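PDB 6I50: Sfrice_029225, which is the arthropod tumour necrosis factor Eiger, a secreted cytokine of the TNF family that probably signals by binding a TNF-type receptor. Local coordinates for the interface of chains A and B. Residues are numbered along the deposited sequence; one frame, centred on the assembly and turned at random. Chains: chain A/B, Sfrice_029225.

The interface of chains A and B. Residues chain A 102-104, 122-125; chain B 7, 73, 75, 122, 151, 154.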
loop_
_atom_site.group_PDB
_atom_site.type_symbol
_atom_site.label_atom_id
_atom_site.label_comp_id
_atom_site.label_asym_id
_atom_site.label_seq_id
_atom_site.Cartn_x
_atom_site.Cartn_y
_atom_site.Cartn_z
ATOM N N LEU A 102 4.934 -8.858 12.516
ATOM C CA LEU A 102 3.984 -7.753 12.502
ATOM C C LEU A 102 3.189 -7.673 11.215
ATOM O O LEU A 102 2.047 -7.203 11.233
ATOM C CB LEU A 102 4.709 -6.417 12.706
ATOM C CG LEU A 102 5.513 -6.294 14.001
ATOM C CD1 LEU A 102 5.965 -4.855 14.187
ATOM C CD2 LEU A 102 4.683 -6.761 15.186
ATOM N N LEU A 103 3.773 -8.123 10.106
ATOM C CA LEU A 103 3.201 -7.941 8.779
ATOM C C LEU A 103 3.652 -9.094 7.899
ATOM O O LEU A 103 4.766 -9.599 8.047
ATOM C CB LEU A 103 3.651 -6.601 8.184
ATOM C CG LEU A 103 2.791 -5.769 7.252
ATOM C CD1 LEU A 103 1.406 -5.551 7.846
ATOM C CD2 LEU A 103 3.504 -4.438 7.030
ATOM N N GLN A 104 2.781 -9.509 6.981
ATOM C CA GLN A 104 3.129 -10.565 6.041
ATOM C C GLN A 104 2.478 -10.282 4.696
ATOM O O GLN A 104 1.360 -9.763 4.634
ATOM C CB GLN A 104 2.697 -11.944 6.549
ATOM C CG GLN A 104 3.132 -13.095 5.642
ATOM C CD GLN A 104 2.995 -14.449 6.304
ATOM O OE1 GLN A 104 2.587 -14.550 7.457
ATOM N NE2 GLN A 104 3.341 -15.501 5.573
ATOM N N PHE A 122 3.790 -5.989 -1.747
ATOM C CA PHE A 122 3.712 -4.775 -0.944
ATOM C C PHE A 122 2.718 -4.960 0.197
ATOM O O PHE A 122 1.643 -5.541 0.007
ATOM C CB PHE A 122 3.288 -3.575 -1.807
ATOM C CG PHE A 122 3.116 -2.298 -1.031
ATOM C CD1 PHE A 122 1.948 -2.043 -0.307
ATOM C CD2 PHE A 122 4.122 -1.345 -1.033
ATOM C CE1 PHE A 122 1.812 -0.882 0.424
ATOM C CE2 PHE A 122 3.990 -0.173 -0.312
ATOM C CZ PHE A 122 2.830 0.061 0.421
ATOM N N SER A 123 3.059 -4.433 1.374
ATOM C CA SER A 123 2.081 -4.304 2.448
ATOM C C SER A 123 2.454 -3.122 3.329
ATOM O O SER A 123 3.597 -2.656 3.330
ATOM C CB SER A 123 1.964 -5.585 3.290
ATOM O OG SER A 123 0.787 -5.547 4.097
ATOM N N ALA A 124 1.468 -2.644 4.085
ATOM C CA ALA A 124 1.663 -1.494 4.956
ATOM C C ALA A 124 0.602 -1.518 6.040
ATOM O O ALA A 124 -0.467 -2.104 5.866
ATOM C CB ALA A 124 1.601 -0.176 4.169
ATOM N N ALA A 125 0.911 -0.877 7.168
ATOM C CA ALA A 125 -0.058 -0.780 8.255
ATOM C C ALA A 125 0.427 0.235 9.277
ATOM O O ALA A 125 1.613 0.568 9.331
ATOM C CB ALA A 125 -0.289 -2.133 8.936
ATOM N N HIS B 7 -6.721 0.811 13.853
ATOM C CA HIS B 7 -6.280 -0.343 13.086
ATOM C C HIS B 7 -6.985 -1.571 13.637
ATOM O O HIS B 7 -6.964 -1.801 14.847
ATOM C CB HIS B 7 -4.762 -0.530 13.171
ATOM C CG HIS B 7 -4.254 -1.701 12.390
ATOM N ND1 HIS B 7 -3.921 -1.617 11.055
ATOM C CD2 HIS B 7 -4.029 -2.987 12.753
ATOM C CE1 HIS B 7 -3.498 -2.797 10.633
ATOM N NE2 HIS B 7 -3.550 -3.643 11.645
ATOM N N TYR B 73 -6.644 1.815 4.444
ATOM C CA TYR B 73 -5.916 0.704 3.843
ATOM C C TYR B 73 -6.554 -0.610 4.274
ATOM O O TYR B 73 -7.101 -0.725 5.376
ATOM C CB TYR B 73 -4.418 0.740 4.208
ATOM C CG TYR B 73 -4.145 0.724 5.695
ATOM C CD1 TYR B 73 -4.092 -0.482 6.395
ATOM C CD2 TYR B 73 -3.943 1.909 6.399
ATOM C CE1 TYR B 73 -3.863 -0.503 7.761
ATOM C CE2 TYR B 73 -3.702 1.896 7.769
ATOM C CZ TYR B 73 -3.663 0.685 8.440
ATOM O OH TYR B 73 -3.430 0.669 9.793
ATOM N N GLN B 75 -6.032 -5.060 3.771
ATOM C CA GLN B 75 -5.389 -6.258 3.241
ATOM C C GLN B 75 -6.213 -7.481 3.612
ATOM O O GLN B 75 -6.541 -7.683 4.786
ATOM C CB GLN B 75 -3.965 -6.425 3.769
ATOM C CG GLN B 75 -3.292 -7.697 3.256
ATOM C CD GLN B 75 -1.794 -7.665 3.451
ATOM O OE1 GLN B 75 -1.104 -6.821 2.876
ATOM N NE2 GLN B 75 -1.275 -8.593 4.258
ATOM N N PHE B 122 -3.785 -6.126 -1.194
ATOM C CA PHE B 122 -3.674 -4.875 -0.455
ATOM C C PHE B 122 -4.065 -3.700 -1.344
ATOM O O PHE B 122 -3.699 -3.653 -2.524
ATOM C CB PHE B 122 -2.240 -4.672 0.064
ATOM C CG PHE B 122 -2.031 -3.365 0.777
ATOM C CD1 PHE B 122 -1.819 -2.180 0.068
ATOM C CD2 PHE B 122 -2.037 -3.322 2.163
ATOM C CE1 PHE B 122 -1.656 -0.981 0.731
ATOM C CE2 PHE B 122 -1.864 -2.128 2.836
ATOM C CZ PHE B 122 -1.673 -0.951 2.119
ATOM N N GLU B 151 -1.238 -10.363 11.428
ATOM C CA GLU B 151 -0.237 -9.911 10.475
ATOM C C GLU B 151 -0.666 -10.103 9.025
ATOM O O GLU B 151 -0.015 -9.553 8.130
ATOM C CB GLU B 151 1.084 -10.643 10.737
ATOM C CG GLU B 151 1.136 -12.086 10.222
ATOM C CD GLU B 151 0.472 -13.096 11.140
ATOM O OE1 GLU B 151 -0.131 -12.706 12.168
ATOM O OE2 GLU B 151 0.565 -14.303 10.828
ATOM N N PHE B 154 -6.267 -7.152 7.606
ATOM C CA PHE B 154 -6.520 -5.999 8.466
ATOM C C PHE B 154 -7.195 -4.885 7.673
ATOM O O PHE B 154 -7.215 -4.891 6.440
ATOM C CB PHE B 154 -5.222 -5.483 9.097
ATOM C CG PHE B 154 -4.071 -5.370 8.125
ATOM C CD1 PHE B 154 -3.945 -4.262 7.300
ATOM C CD2 PHE B 154 -3.108 -6.366 8.052
ATOM C CE1 PHE B 154 -2.891 -4.158 6.409
ATOM C CE2 PHE B 154 -2.050 -6.265 7.165
ATOM C CZ PHE B 154 -1.936 -5.152 6.348
HETATM O O HOH W 1 -0.111 -7.670 0.343
HETATM O O HOH W 2 3.262 -15.428 9.854
#
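At the apolar centre of this subunit contact, part of the trimer of a TNF-family jelly roll, the two copies of one phenylalanine meet at a slant, A:Phe122 CE1 to B:Phe122 CE1 at 3.5 Å. Their planes stand 61° apart, an edge-to-face pair in which B:Phe122 CZ lies at the edge of the A:Phe122 ring. Both rings have CG anti to the backbone N, but within this contact they play different parts: B:Phe122 also turns one face, toward its rim, to A:Ser123 CA and brings CZ near A:Ala124 CB.

Next outward, strand 117-129 of chain A runs over aromatic side chains of chain B. B:Phe154, with CG held between its own backbone N and carbonyl carbon, is sandwiched between B:Gln75 CB on one face and A:Ala125 CB on the other, both offset toward the rim. A:Leu103 comes in roughly perpendicular to this side chain, and A:Leu103 CD1 reaches B:Phe154 CE2 at 3.6 Å. B:Tyr73 CE1 sits 3.8 Å from A:Ala125 CA. The hydroxyl B:Tyr73 OH is hydrogen-bonded to B:His7 ND1 at 2.7 Å, which should restrict rotation of the imidazole whose CE1 touches A:Ala125 CB.

Toward the polar rim, extended B:Gln75 spans two chain A strands. B:Gln75 NE2 donates to A:Gln104 O at 2.9 Å, approaching almost straight down the carbonyl bond (175°). B:Gln75 OE1 accepts from A:Ser123 OG at 2.6 Å, the hydroxyl standing above the amide carbonyl plane. Water 1 links B:Gln75 OE1 to A:Phe122 O. An alanine in place of B:Gln75 removes both amide partners, and the hold of chain B on the two chain A strands would probably loosen.

Farther out, A:Gln104 and B:Glu151 run alongside each other, amide and carboxylate planes only 15° apart. Water 2 joins A:Gln104 OE1 to B:Glu151 OE2, and A:Gln104 N makes a weak hydrogen bond to B:Glu151 O at 3.0 Å.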